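Local structure of methyltransferase (Bacteroides thetaiotaomicron, 3FQ6) at residues 7-12 and 73-78; 53-58 and 106-111; 82-87 and 95-100. The protein probably forms part of an S-adenosylmethionine-dependent methyltransferase of the tetrapyrrole methylase family, though its own substrate is not established here. All coordinates share one frame; numbering follows the deposited sequence.

Contact 1: residues 7-12 and 73-78; sequences VPALVA and TVSREI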
loop_
_atom_site.group_PDB
_atom_site.type_symbol
_atom_site.label_atom_id
_atom_site.label_comp_id
_atom_site.label_asym_id
_atom_site.label_seq_id
_atom_site.Cartn_x
_atom_site.Cartn_y
_atom_site.Cartn_z
ATOM N N VAL A 7 8.055 -7.992 5.031
ATOM C CA VAL A 7 7.651 -9.175 5.763
ATOM C C VAL A 7 7.030 -8.776 7.114
ATOM O O VAL A 7 5.891 -9.186 7.386
ATOM C CB VAL A 7 8.822 -10.214 5.930
ATOM C CG1 VAL A 7 8.350 -11.420 6.735
ATOM C CG2 VAL A 7 9.375 -10.664 4.564
ATOM N N PRO A 8 7.750 -7.975 7.961
ATOM C CA PRO A 8 7.065 -7.521 9.198
ATOM C C PRO A 8 5.695 -6.875 8.911
ATOM O O PRO A 8 4.713 -7.187 9.588
ATOM C CB PRO A 8 8.051 -6.512 9.792
ATOM C CG PRO A 8 9.431 -7.033 9.337
ATOM C CD PRO A 8 9.209 -7.655 7.982
ATOM N N ALA A 9 5.622 -6.027 7.885
ATOM C CA ALA A 9 4.344 -5.402 7.484
ATOM C C ALA A 9 3.304 -6.404 6.970
ATOM O O ALA A 9 2.104 -6.248 7.218
ATOM C CB ALA A 9 4.569 -4.282 6.458
ATOM N N LEU A 10 3.761 -7.429 6.255
ATOM C CA LEU A 10 2.848 -8.449 5.741
ATOM C C LEU A 10 2.138 -9.149 6.892
ATOM O O LEU A 10 0.919 -9.182 6.931
ATOM C CB LEU A 10 3.563 -9.469 4.873
ATOM C CG LEU A 10 2.804 -9.965 3.639
ATOM C CD1 LEU A 10 3.175 -11.392 3.420
ATOM C CD2 LEU A 10 1.284 -9.833 3.698
ATOM N N VAL A 11 2.921 -9.654 7.839
ATOM C CA VAL A 11 2.416 -10.318 9.036
ATOM C C VAL A 11 1.497 -9.415 9.833
ATOM O O VAL A 11 0.437 -9.862 10.285
ATOM C CB VAL A 11 3.579 -10.725 9.965
ATOM C CG1 VAL A 11 3.065 -11.499 11.155
ATOM C CG2 VAL A 11 4.647 -11.512 9.182
ATOM N N ALA A 12 1.914 -8.155 10.013
ATOM C CA ALA A 12 1.212 -7.206 10.877
ATOM C C ALA A 12 -0.133 -6.738 10.293
ATOM O O ALA A 12 -1.036 -6.324 11.038
ATOM C CB ALA A 12 2.096 -6.012 11.158
ATOM N N THR A 73 -2.893 -1.668 4.706
ATOM C CA THR A 73 -2.085 -1.050 5.767
ATOM C C THR A 73 -0.909 -0.278 5.192
ATOM O O THR A 73 -0.394 -0.595 4.064
ATOM C CB THR A 73 -1.560 -2.082 6.799
ATOM O OG1 THR A 73 -0.467 -2.784 6.222
ATOM C CG2 THR A 73 -2.626 -3.085 7.191
ATOM N N VAL A 74 -0.471 0.734 5.951
ATOM C CA VAL A 74 0.714 1.556 5.577
ATOM C C VAL A 74 1.661 1.482 6.739
ATOM O O VAL A 74 1.269 1.740 7.897
ATOM C CB VAL A 74 0.337 3.069 5.299
ATOM C CG1 VAL A 74 1.558 3.902 5.024
ATOM C CG2 VAL A 74 -0.701 3.212 4.150
ATOM N N SER A 75 2.897 1.094 6.452
ATOM C CA SER A 75 3.930 1.073 7.452
ATOM C C SER A 75 4.944 2.106 7.070
ATOM O O SER A 75 5.375 2.170 5.911
ATOM C CB SER A 75 4.582 -0.296 7.476
ATOM O OG SER A 75 3.605 -1.231 7.871
ATOM N N ARG A 76 5.293 2.943 8.037
ATOM C CA ARG A 76 6.240 4.034 7.831
ATOM C C ARG A 76 7.339 3.911 8.864
ATOM O O ARG A 76 7.046 4.023 10.056
ATOM C CB ARG A 76 5.576 5.398 8.059
ATOM C CG ARG A 76 4.608 5.880 7.028
ATOM C CD ARG A 76 4.011 7.237 7.480
ATOM N NE ARG A 76 5.019 8.210 7.906
ATOM C CZ ARG A 76 4.859 9.134 8.865
ATOM N NH1 ARG A 76 5.856 9.971 9.151
ATOM N NH2 ARG A 76 3.731 9.222 9.552
ATOM N N GLU A 77 8.578 3.665 8.397
ATOM C CA GLU A 77 9.824 3.869 9.176
ATOM C C GLU A 77 9.990 5.355 9.250
ATOM O O GLU A 77 10.334 5.958 8.244
ATOM C CB GLU A 77 11.055 3.392 8.416
ATOM C CG GLU A 77 11.043 1.991 7.925
ATOM C CD GLU A 77 11.881 1.104 8.777
ATOM O OE1 GLU A 77 11.408 -0.018 9.074
ATOM O OE2 GLU A 77 13.002 1.532 9.167
ATOM N N ILE A 78 9.756 5.962 10.406
ATOM C CA ILE A 78 9.885 7.411 10.516
ATOM C C ILE A 78 11.312 7.775 10.856
ATOM O O ILE A 78 11.751 8.893 10.633
ATOM C CB ILE A 78 8.898 7.996 11.530
ATOM C CG1 ILE A 78 7.466 7.737 11.041
ATOM C CG2 ILE A 78 9.157 9.494 11.715
ATOM C CD1 ILE A 78 6.378 8.011 12.047
#

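Contact 2: residues 53-58 and 106-111; sequences HRLLKT and IVIVLA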
loop_
_atom_site.group_PDB
_atom_site.type_symbol
_atom_site.label_atom_id
_atom_site.label_comp_id
_atom_site.label_asym_id
_atom_site.label_seq_id
_atom_site.Cartn_x
_atom_site.Cartn_y
_atom_site.Cartn_z
ATOM N N HIS A 53 6.405 11.356 -0.442
ATOM C CA HIS A 53 5.803 12.457 -1.197
ATOM C C HIS A 53 4.773 11.935 -2.185
ATOM O O HIS A 53 3.848 12.637 -2.541
ATOM C CB HIS A 53 6.865 13.279 -1.934
ATOM C CG HIS A 53 8.094 13.510 -1.114
ATOM N ND1 HIS A 53 8.060 14.138 0.118
ATOM C CD2 HIS A 53 9.384 13.148 -1.313
ATOM C CE1 HIS A 53 9.277 14.173 0.629
ATOM N NE2 HIS A 53 10.102 13.582 -0.220
ATOM N N ARG A 54 4.913 10.698 -2.611
ATOM C CA ARG A 54 3.991 10.191 -3.597
ATOM C C ARG A 54 2.871 9.405 -3.001
ATOM O O ARG A 54 1.979 9.007 -3.703
ATOM C CB ARG A 54 4.722 9.363 -4.638
ATOM C CG ARG A 54 4.806 10.061 -5.943
ATOM C CD ARG A 54 5.777 9.338 -6.807
ATOM N NE ARG A 54 7.165 9.729 -6.512
ATOM C CZ ARG A 54 8.085 8.944 -5.953
ATOM N NH1 ARG A 54 9.311 9.434 -5.748
ATOM N NH2 ARG A 54 7.793 7.679 -5.599
ATOM N N LEU A 55 2.900 9.228 -1.697
ATOM C CA LEU A 55 2.020 8.282 -1.041
ATOM C C LEU A 55 0.546 8.561 -1.238
ATOM O O LEU A 55 -0.212 7.635 -1.542
ATOM C CB LEU A 55 2.346 8.171 0.451
ATOM C CG LEU A 55 1.389 7.282 1.294
ATOM C CD1 LEU A 55 1.228 5.870 0.734
ATOM C CD2 LEU A 55 1.828 7.196 2.746
ATOM N N LEU A 56 0.121 9.798 -1.029
ATOM C CA LEU A 56 -1.295 10.150 -1.068
ATOM C C LEU A 56 -1.898 10.016 -2.480
ATOM O O LEU A 56 -3.042 9.568 -2.634
ATOM C CB LEU A 56 -1.492 11.592 -0.601
ATOM C CG LEU A 56 -2.718 12.041 0.224
ATOM C CD1 LEU A 56 -3.123 13.417 -0.239
ATOM C CD2 LEU A 56 -3.948 11.083 0.251
ATOM N N LYS A 57 -1.147 10.429 -3.506
ATOM C CA LYS A 57 -1.592 10.251 -4.886
ATOM C C LYS A 57 -1.825 8.778 -5.181
ATOM O O LYS A 57 -2.773 8.416 -5.864
ATOM C CB LYS A 57 -0.561 10.797 -5.842
ATOM C CG LYS A 57 -0.905 10.572 -7.299
ATOM C CD LYS A 57 -0.466 11.774 -8.168
ATOM C CE LYS A 57 -0.516 11.442 -9.642
ATOM N NZ LYS A 57 -0.190 12.668 -10.443
ATOM N N THR A 58 -0.958 7.929 -4.635
ATOM C CA THR A 58 -1.040 6.506 -4.865
ATOM C C THR A 58 -2.254 5.886 -4.170
ATOM O O THR A 58 -3.004 5.124 -4.787
ATOM C CB THR A 58 0.272 5.865 -4.438
ATOM O OG1 THR A 58 1.256 6.227 -5.400
ATOM C CG2 THR A 58 0.186 4.343 -4.336
ATOM N N ILE A 106 8.033 3.792 3.275
ATOM C CA ILE A 106 6.674 3.302 3.278
ATOM C C ILE A 106 6.553 1.897 2.691
ATOM O O ILE A 106 7.148 1.582 1.652
ATOM C CB ILE A 106 5.768 4.200 2.443
ATOM C CG1 ILE A 106 6.156 5.681 2.604
ATOM C CG2 ILE A 106 4.289 3.885 2.742
ATOM C CD1 ILE A 106 5.296 6.495 3.504
ATOM N N VAL A 107 5.766 1.060 3.350
ATOM C CA VAL A 107 5.282 -0.175 2.748
ATOM C C VAL A 107 3.741 -0.201 2.825
ATOM O O VAL A 107 3.150 0.038 3.881
ATOM C CB VAL A 107 5.932 -1.432 3.427
ATOM C CG1 VAL A 107 5.277 -2.781 2.957
ATOM C CG2 VAL A 107 7.480 -1.410 3.244
ATOM N N ILE A 108 3.102 -0.452 1.691
ATOM C CA ILE A 108 1.656 -0.638 1.622
ATOM C C ILE A 108 1.371 -2.151 1.389
ATOM O O ILE A 108 1.983 -2.789 0.529
ATOM C CB ILE A 108 1.011 0.212 0.485
ATOM C CG1 ILE A 108 1.524 1.662 0.487
ATOM C CG2 ILE A 108 -0.540 0.192 0.531
ATOM C CD1 ILE A 108 1.407 2.342 -0.923
ATOM N N VAL A 109 0.469 -2.708 2.194
ATOM C CA VAL A 109 0.013 -4.064 2.058
ATOM C C VAL A 109 -1.467 -3.926 1.706
ATOM O O VAL A 109 -2.244 -3.332 2.463
ATOM C CB VAL A 109 0.235 -4.912 3.357
ATOM C CG1 VAL A 109 -0.303 -6.306 3.181
ATOM C CG2 VAL A 109 1.734 -5.007 3.720
ATOM N N LEU A 110 -1.837 -4.442 0.533
ATOM C CA LEU A 110 -3.172 -4.247 -0.023
ATOM C C LEU A 110 -3.954 -5.567 -0.167
ATOM O O LEU A 110 -3.480 -6.506 -0.810
ATOM C CB LEU A 110 -3.040 -3.506 -1.374
ATOM C CG LEU A 110 -4.325 -3.248 -2.194
ATOM C CD1 LEU A 110 -5.225 -2.202 -1.566
ATOM C CD2 LEU A 110 -3.949 -2.856 -3.623
ATOM N N ALA A 111 -5.130 -5.654 0.448
ATOM C CA ALA A 111 -6.033 -6.810 0.230
ATOM C C ALA A 111 -6.279 -7.113 -1.267
ATOM O O ALA A 111 -6.417 -6.176 -2.107
ATOM C CB ALA A 111 -7.363 -6.600 0.927
#

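Contact 3: residues 82-87 and 95-100; sequences HEETVR and EHFTAT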
loop_
_atom_site.group_PDB
_atom_site.type_symbol
_atom_site.label_atom_id
_atom_site.label_comp_id
_atom_site.label_asym_id
_atom_site.label_seq_id
_atom_site.Cartn_x
_atom_site.Cartn_y
_atom_site.Cartn_z
ATOM N N HIS A 82 11.887 4.883 15.274
ATOM C CA HIS A 82 10.471 5.168 15.307
ATOM C C HIS A 82 9.716 4.669 14.078
ATOM O O HIS A 82 10.092 4.977 12.940
ATOM C CB HIS A 82 10.278 6.674 15.514
ATOM C CG HIS A 82 8.851 7.105 15.606
ATOM N ND1 HIS A 82 8.447 8.394 15.333
ATOM C CD2 HIS A 82 7.724 6.422 15.923
ATOM C CE1 HIS A 82 7.137 8.489 15.479
ATOM N NE2 HIS A 82 6.674 7.306 15.840
ATOM N N GLU A 83 8.644 3.905 14.305
ATOM C CA GLU A 83 7.794 3.430 13.200
ATOM C C GLU A 83 6.292 3.296 13.550
ATOM O O GLU A 83 5.912 3.146 14.711
ATOM C CB GLU A 83 8.345 2.124 12.631
ATOM C CG GLU A 83 8.235 0.953 13.607
ATOM C CD GLU A 83 9.268 -0.133 13.356
ATOM O OE1 GLU A 83 9.894 -0.588 14.338
ATOM O OE2 GLU A 83 9.454 -0.526 12.180
ATOM N N GLU A 84 5.450 3.333 12.524
ATOM C CA GLU A 84 4.004 3.288 12.718
ATOM C C GLU A 84 3.282 2.447 11.661
ATOM O O GLU A 84 3.773 2.270 10.540
ATOM C CB GLU A 84 3.418 4.703 12.737
ATOM C CG GLU A 84 3.463 5.388 11.372
ATOM C CD GLU A 84 2.679 6.684 11.335
ATOM O OE1 GLU A 84 2.442 7.251 12.430
ATOM O OE2 GLU A 84 2.322 7.149 10.220
ATOM N N THR A 85 2.101 1.947 12.040
ATOM C CA THR A 85 1.226 1.171 11.173
ATOM C C THR A 85 -0.109 1.892 11.130
ATOM O O THR A 85 -0.621 2.344 12.156
ATOM C CB THR A 85 1.021 -0.231 11.733
ATOM O OG1 THR A 85 2.261 -0.704 12.260
ATOM C CG2 THR A 85 0.536 -1.168 10.687
ATOM N N VAL A 86 -0.648 2.034 9.924
ATOM C CA VAL A 86 -1.982 2.607 9.746
ATOM C C VAL A 86 -2.818 1.614 8.960
ATOM O O VAL A 86 -2.375 1.088 7.950
ATOM C CB VAL A 86 -1.924 3.995 9.080
ATOM C CG1 VAL A 86 -3.334 4.610 8.940
ATOM C CG2 VAL A 86 -0.955 4.939 9.890
ATOM N N ARG A 87 -3.991 1.309 9.504
ATOM C CA ARG A 87 -4.882 0.272 9.000
ATOM C C ARG A 87 -6.251 0.824 8.647
ATOM O O ARG A 87 -6.708 1.796 9.257
ATOM C CB ARG A 87 -5.063 -0.827 10.046
ATOM C CG ARG A 87 -4.161 -1.991 9.778
ATOM C CD ARG A 87 -4.555 -3.283 10.495
ATOM N NE ARG A 87 -3.349 -3.808 11.128
ATOM C CZ ARG A 87 -2.914 -3.393 12.317
ATOM N NH1 ARG A 87 -1.791 -3.901 12.831
ATOM N NH2 ARG A 87 -3.616 -2.476 13.007
ATOM N N GLU A 95 -8.061 9.676 4.003
ATOM C CA GLU A 95 -8.351 10.687 5.032
ATOM C C GLU A 95 -7.179 10.835 5.963
ATOM O O GLU A 95 -6.823 11.934 6.351
ATOM C CB GLU A 95 -9.595 10.367 5.853
ATOM C CG GLU A 95 -10.859 11.010 5.316
ATOM C CD GLU A 95 -10.779 12.539 5.248
ATOM O OE1 GLU A 95 -10.334 13.171 6.246
ATOM O OE2 GLU A 95 -11.165 13.107 4.192
ATOM N N HIS A 96 -6.555 9.723 6.312
ATOM C CA HIS A 96 -5.480 9.793 7.286
ATOM C C HIS A 96 -4.300 10.586 6.752
ATOM O O HIS A 96 -3.744 11.399 7.460
ATOM C CB HIS A 96 -5.004 8.402 7.696
ATOM C CG HIS A 96 -3.925 8.441 8.720
ATOM N ND1 HIS A 96 -4.178 8.328 10.070
ATOM C CD2 HIS A 96 -2.594 8.647 8.599
ATOM C CE1 HIS A 96 -3.047 8.457 10.733
ATOM N NE2 HIS A 96 -2.072 8.650 9.862
ATOM N N PHE A 97 -3.916 10.340 5.505
ATOM C CA PHE A 97 -2.700 10.946 4.999
ATOM C C PHE A 97 -2.927 12.230 4.247
ATOM O O PHE A 97 -1.989 12.790 3.715
ATOM C CB PHE A 97 -1.855 9.948 4.208
ATOM C CG PHE A 97 -1.246 8.896 5.072
ATOM C CD1 PHE A 97 -0.089 9.164 5.802
ATOM C CD2 PHE A 97 -1.856 7.640 5.203
ATOM C CE1 PHE A 97 0.483 8.198 6.636
ATOM C CE2 PHE A 97 -1.294 6.653 6.024
ATOM C CZ PHE A 97 -0.118 6.943 6.753
ATOM N N THR A 98 -4.164 12.699 4.215
ATOM C CA THR A 98 -4.434 14.051 3.750
ATOM C C THR A 98 -4.117 14.995 4.909
ATOM O O THR A 98 -3.529 16.071 4.712
ATOM C CB THR A 98 -5.883 14.200 3.257
ATOM O OG1 THR A 98 -6.055 13.384 2.099
ATOM C CG2 THR A 98 -6.233 15.667 2.920
ATOM N N ALA A 99 -4.501 14.567 6.115
ATOM C CA ALA A 99 -4.149 15.254 7.362
ATOM C C ALA A 99 -2.614 15.531 7.504
ATOM O O ALA A 99 -2.163 16.665 7.255
ATOM C CB ALA A 99 -4.710 14.470 8.586
ATOM N N THR A 100 -1.835 14.490 7.851
ATOM C CA THR A 100 -0.386 14.603 8.139
ATOM C C THR A 100 0.526 14.305 6.934
ATOM O O THR A 100 0.240 13.381 6.157
ATOM C CB THR A 100 0.022 13.631 9.289
ATOM O OG1 THR A 100 -0.409 12.303 8.965
ATOM C CG2 THR A 100 -0.577 14.059 10.647
#

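Contact 1: residues 7-12 and 73-78
Ala9 of helix 6-12 meets Ser75 of strand 71-77 where the helix packs on one face of the mixed sheet in this alpha/beta domain. The interface is small, with 102 Å² buried over both sides. Its backbones come close because only short side chains lie between them: Ala9 CA is 6.5 Å from Ser75 CA. The methyl of Ala9 points toward the strand and does the touching. Its CB lies 3.5 Å from Ser75 OG and 4.1 Å from Ser75 CB. The first torsion of Ser75 (chi1 -64°) sets OG beside its own backbone N and opposite the carbonyl carbon, and from there the hydroxyl reaches the alanine methyl. This is a van der Waals contact of a methyl with an oxygen. Thr73 also points toward the helix but approaches less closely. Its OG1 is 4.4 Å from Ala9 O, too long for a hydrogen bond, and no hydrogen bond crosses between the two segments.

Ala9 also rests on Val107 of strand 105-110, and Thr73 on Val109. The helix thus bears on two neighbouring strands. Its C-terminal end is tied to a third, where Ala12 O accepts a hydrogen bond from Arg87 NH1 of strand 83-87. Val74 of strand 71-77 serves the opposite face of the sheet, where it touches Leu93 and Phe97 of helix 90-99.

Contact 2: residues 53-58 and 106-111
Leu55, in the first turn of helix 55-66, sets its two methyls against Ile106 and Ile108 of strand 105-110. The tight part lies at Ile106, where Leu55 CD2 comes to 3.6 Å from Ile106 CD1. Both leucine methyls also approach Ile106 CG2, with CD2 the nearer at 4.1 Å. The other branch serves the next inward-facing residue: Leu55 CD1 is 3.9 Å from Ile108 CD1. Leu55 CG lies opposite the backbone N (chi1 175°), which carries the branch point toward the sheet and lets one methyl reach each isoleucine. One turn on, the fit is looser. Thr58 CG2 reaches Ile108 CD1 at 4.1 Å, while Thr58 OG1 is hydrogen-bonded to Glu50 OE1. Further from the sheet the helix becomes solvent-facing, with Lys57 exposed.

Leu55 also touches Val74, Phe97 and Pro102. Replacing it by an alanine would probably open a gap in front of Ile106 and Ile108 and leave Phe97 with less support. All the atoms that meet here are methyl carbons, and no hydrogen bond crosses. Cohesion therefore rests on burial and shape fit, with no directional bond to fix the helix against the strand.

Contact 3: residues 82-87 and 95-100
Glu84 and Val86 of strand 83-87 face His96 and Phe97 of helix 90-99. The two elements open a beta-alpha-beta crossover that ends in the parallel strand 105-110. Between the short segments the axes pass 10.7 Å apart, with their chain directions 134° from each other. Along the strand, Glu84 comes first. Its chain runs extended beyond CG and brings OE2 to 4.2 Å from Phe97 CE1, at the edge of the ring and near its plane. The carboxylate is turned 69° from that plane. This oxygen has a stronger partner in Arg76 NH2, with which it forms a salt bridge.

Val86 carries most of the strand's side of the contact, wedging its two methyls against both rings. CG1 lies over the face of His96, 4.0 Å from the ring centroid and 13° off the normal, as a CH-pi contact. CG2 lies over the same ring, 3.9 Å from His96 NE2. It also packs on Phe97 CZ at 3.8 Å, from an oblique direction. His96 reaches out to the strand because its CG is opposite the backbone N. The two rings brace each other: His96 CD2 stands 3.3 Å above the centre of the Phe97 face, while Phe97 CG lies at the edge of the imidazole.

The contact is partly buried and lies at an edge of the sheet, where 83-87 is an outermost strand. Phe97 leads inward, touching Val74 and Arg76 of strand 71-77 and Leu55 and Leu59 of helix 55-66. Val86 is joined by backbone hydrogen bonding to Val74 of the neighbouring strand.

How the contacts relate
All three contacts join a helix to the same mixed sheet, on the adjacent strands 105-110, 71-77 and 83-87. Their centres lie 10 to 12 Å apart. Contact 1 is on one face, under helix 6-12; contacts 2 and 3 share the other, where helices 55-66 and 90-99 meet through Leu55 and Phe97 and through Leu56 and Thr98. Along the chain contacts 1 and 2 interlock, and contact 3 falls between the two segments of contact 2. The crossover from 83-87 to 105-110 passes strand 71-77. The central strands thus hold helix 6-12 on one face and helices 55-66 and 90-99 on the other, in one compact domain.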